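Probable tautomerase HP_0924 (Helicobacter pylori, PDB 3M21) is probably a tautomerase, a small protein of the MIF-clan fold that assembles from six copies of its chain. Local coordinates at residues I5-E10 with V43-V48. Sequence-based numbering, arbitrary orientation.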
ATOM      1  N   ILE F   5       5.999   2.178   6.466  1.00 18.46           N
ATOM      2  CA  ILE F   5       7.371   2.525   6.151  1.00 17.93           C
ATOM      3  C   ILE F   5       8.002   1.318   5.486  1.00 17.50           C
ATOM      4  O   ILE F   5       7.999   0.231   6.054  1.00 18.07           O
ATOM      5  CB  ILE F   5       8.176   2.849   7.425  1.00 16.68           C
ATOM      6  CG1 ILE F   5       7.603   4.082   8.116  1.00 17.87           C
ATOM      7  CG2 ILE F   5       9.634   3.057   7.079  1.00 17.39           C
ATOM      8  CD1 ILE F   5       8.178   4.311   9.504  1.00 19.50           C
ATOM      9  N   LYS F   6       8.539   1.509   4.290  1.00 15.85           N
ATOM     10  CA  LYS F   6       9.185   0.416   3.584  1.00 18.91           C
ATOM     11  C   LYS F   6      10.656   0.761   3.438  1.00 20.79           C
ATOM     12  O   LYS F   6      11.009   1.816   2.898  1.00 22.42           O
ATOM     13  CB  LYS F   6       8.550   0.227   2.208  1.00 18.88           C
ATOM     14  CG  LYS F   6       7.080  -0.163   2.266  1.00 20.71           C
ATOM     15  CD  LYS F   6       6.516  -0.424   0.873  1.00 25.87           C
ATOM     16  CE  LYS F   6       5.033  -0.701   0.936  1.00 31.08           C
ATOM     17  NZ  LYS F   6       4.728  -1.872   1.799  1.00 33.93           N
ATOM     18  N   LEU F   7      11.515  -0.126   3.923  1.00 18.59           N
ATOM     19  CA  LEU F   7      12.950   0.103   3.860  1.00 20.46           C
ATOM     20  C   LEU F   7      13.713  -1.192   3.587  1.00 20.69           C
ATOM     21  O   LEU F   7      13.167  -2.280   3.733  1.00 20.39           O
ATOM     22  CB  LEU F   7      13.413   0.715   5.179  1.00 20.65           C
ATOM     23  CG  LEU F   7      13.152  -0.140   6.428  1.00 20.43           C
ATOM     24  CD1 LEU F   7      14.193  -1.246   6.517  1.00 22.93           C
ATOM     25  CD2 LEU F   7      13.222   0.724   7.687  1.00 23.48           C
ATOM     26  N   VAL F   8      14.970  -1.066   3.188  1.00 21.48           N
ATOM     27  CA  VAL F   8      15.802  -2.237   2.919  1.00 24.16           C
ATOM     28  C   VAL F   8      16.802  -2.433   4.059  1.00 24.94           C
ATOM     29  O   VAL F   8      17.545  -1.508   4.410  1.00 24.87           O
ATOM     30  CB  VAL F   8      16.592  -2.075   1.605  1.00 24.20           C
ATOM     31  CG1 VAL F   8      17.323  -3.364   1.272  1.00 22.97           C
ATOM     32  CG2 VAL F   8      15.651  -1.691   0.492  1.00 22.62           C
ATOM     33  N   PRO F   9      16.817  -3.633   4.671  1.00 24.42           N
ATOM     34  CA  PRO F   9      17.751  -3.905   5.772  1.00 26.41           C
ATOM     35  C   PRO F   9      19.194  -3.678   5.344  1.00 29.76           C
ATOM     36  O   PRO F   9      19.516  -3.757   4.160  1.00 29.04           O
ATOM     37  CB  PRO F   9      17.492  -5.376   6.092  1.00 24.67           C
ATOM     38  CG  PRO F   9      16.043  -5.531   5.788  1.00 25.52           C
ATOM     39  CD  PRO F   9      15.905  -4.773   4.471  1.00 22.90           C
ATOM     40  N   GLU F  10      20.062  -3.408   6.311  1.00 33.52           N
ATOM     41  CA  GLU F  10      21.472  -3.189   6.025  1.00 38.36           C
ATOM     42  C   GLU F  10      22.293  -3.118   7.301  1.00 39.54           C
ATOM     43  O   GLU F  10      21.893  -2.476   8.271  1.00 39.54           O
ATOM     44  CB  GLU F  10      21.663  -1.902   5.222  1.00 40.64           C
ATOM     45  CG  GLU F  10      23.122  -1.533   5.027  1.00 44.14           C
ATOM     46  CD  GLU F  10      23.350  -0.589   3.866  1.00 45.93           C
ATOM     47  OE1 GLU F  10      22.729   0.500   3.857  1.00 46.68           O
ATOM     48  OE2 GLU F  10      24.159  -0.941   2.966  1.00 46.02           O
ATOM     49  N   VAL F  43       1.241   1.980  12.733  1.00 20.58           N
ATOM     50  CA  VAL F  43       2.466   2.052  11.961  1.00 19.53           C
ATOM     51  C   VAL F  43       2.900   0.633  11.629  1.00 19.96           C
ATOM     52  O   VAL F  43       2.877  -0.264  12.483  1.00 17.99           O
ATOM     53  CB  VAL F  43       3.586   2.769  12.762  1.00 20.14           C
ATOM     54  CG1 VAL F  43       4.856   2.893  11.919  1.00 19.12           C
ATOM     55  CG2 VAL F  43       3.109   4.138  13.202  1.00 17.91           C
ATOM     56  N   ILE F  44       3.261   0.430  10.368  1.00 17.42           N
ATOM     57  CA  ILE F  44       3.711  -0.867   9.898  1.00 15.84           C
ATOM     58  C   ILE F  44       4.999  -0.654   9.131  1.00 16.77           C
ATOM     59  O   ILE F  44       5.051   0.122   8.171  1.00 15.89           O
ATOM     60  CB  ILE F  44       2.678  -1.521   8.960  1.00 16.49           C
ATOM     61  CG1 ILE F  44       1.397  -1.848   9.736  1.00 17.42           C
ATOM     62  CG2 ILE F  44       3.277  -2.754   8.309  1.00 13.31           C
ATOM     63  CD1 ILE F  44       0.238  -2.381   8.859  1.00 20.36           C
ATOM     64  N   ILE F  45       6.045  -1.334   9.578  1.00 16.56           N
ATOM     65  CA  ILE F  45       7.343  -1.245   8.939  1.00 17.47           C
ATOM     66  C   ILE F  45       7.539  -2.514   8.122  1.00 20.09           C
ATOM     67  O   ILE F  45       7.408  -3.631   8.636  1.00 20.40           O
ATOM     68  CB  ILE F  45       8.478  -1.149   9.983  1.00 18.29           C
ATOM     69  CG1 ILE F  45       8.326   0.133  10.813  1.00 19.74           C
ATOM     70  CG2 ILE F  45       9.822  -1.190   9.296  1.00 17.35           C
ATOM     71  CD1 ILE F  45       9.234   0.161  12.049  1.00 17.50           C
ATOM     72  N   ASP F  46       7.838  -2.348   6.842  1.00 19.40           N
ATOM     73  CA  ASP F  46       8.070  -3.500   5.978  1.00 19.64           C
ATOM     74  C   ASP F  46       9.543  -3.519   5.631  1.00 21.47           C
ATOM     75  O   ASP F  46      10.123  -2.482   5.317  1.00 19.73           O
ATOM     76  CB  ASP F  46       7.247  -3.377   4.702  1.00 20.46           C
ATOM     77  CG  ASP F  46       5.762  -3.352   4.973  1.00 18.75           C
ATOM     78  OD1 ASP F  46       5.281  -4.201   5.766  1.00 22.15           O
ATOM     79  OD2 ASP F  46       5.074  -2.502   4.380  1.00 22.44           O
ATOM     80  N   GLU F  47      10.142  -4.702   5.689  1.00 20.80           N
ATOM     81  CA  GLU F  47      11.546  -4.858   5.369  1.00 22.40           C
ATOM     82  C   GLU F  47      11.633  -5.536   4.012  1.00 24.48           C
ATOM     83  O   GLU F  47      11.242  -6.695   3.850  1.00 25.64           O
ATOM     84  CB  GLU F  47      12.242  -5.678   6.454  1.00 24.13           C
ATOM     85  CG  GLU F  47      12.382  -4.911   7.763  1.00 25.96           C
ATOM     86  CD  GLU F  47      12.839  -5.778   8.925  1.00 25.07           C
ATOM     87  OE1 GLU F  47      12.006  -6.103   9.788  1.00 27.54           O
ATOM     88  OE2 GLU F  47      14.027  -6.138   8.969  1.00 28.68           O
ATOM     89  N   VAL F  48      12.134  -4.784   3.035  1.00 22.82           N
ATOM     90  CA  VAL F  48      12.253  -5.249   1.656  1.00 22.57           C
ATOM     91  C   VAL F  48      13.651  -5.726   1.301  1.00 22.29           C
ATOM     92  O   VAL F  48      14.640  -5.044   1.582  1.00 23.21           O
ATOM     93  CB  VAL F  48      11.872  -4.114   0.688  1.00 22.32           C
ATOM     94  CG1 VAL F  48      11.825  -4.635  -0.733  1.00 22.70           C
ATOM     95  CG2 VAL F  48      10.535  -3.520   1.099  1.00 21.09           C
TER
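Lys6 NZ meets OD2 of Asp46 from above the carboxylate plane, 37° out of it. The NZ to OD2 distance in this salt bridge of Lys6 and Asp46 is 2.7 Å. The two side chains lie side by side and point the same way, on one face of the parallel strand pair of a beta-alpha-beta unit, the building block of the tautomerase fold, and CG of Lys6 rests 3.7 Å from the same OD2. Asn4 ND2 also bonds to this oxygen. The last torsion of Lys6 bends the chain (chi4 -59°) and turns NZ onto the acid. The other flat group, the carboxylate of Glu47, ends a side chain that crosses Pro9 obliquely, with OE2 3.8 Å from Pro9 CG. Its OE1 is held by Lys19 and by Asn52 of the second subunit.

Helix 16-34 makes the crossover between the strands. Ile5, Leu7 and Ile45 fill the face toward that helix. Leu7 CD2 packs 4.2 Å from Ile45 CG2, and Leu22 of the helix touches both residues. The sheet runs on into the second and third subunits through antiparallel ladders.

Four backbone hydrogen bonds join residues 5-7 to 44-48. Ile5 and Leu7 each give N-H and accept through O, the parallel pattern. Beyond the strand ends, Val48 O takes a CA-H...O contact from Val8 CA at 3.3 Å, and Pro9 CD lies 3.2 Å from the same oxygen.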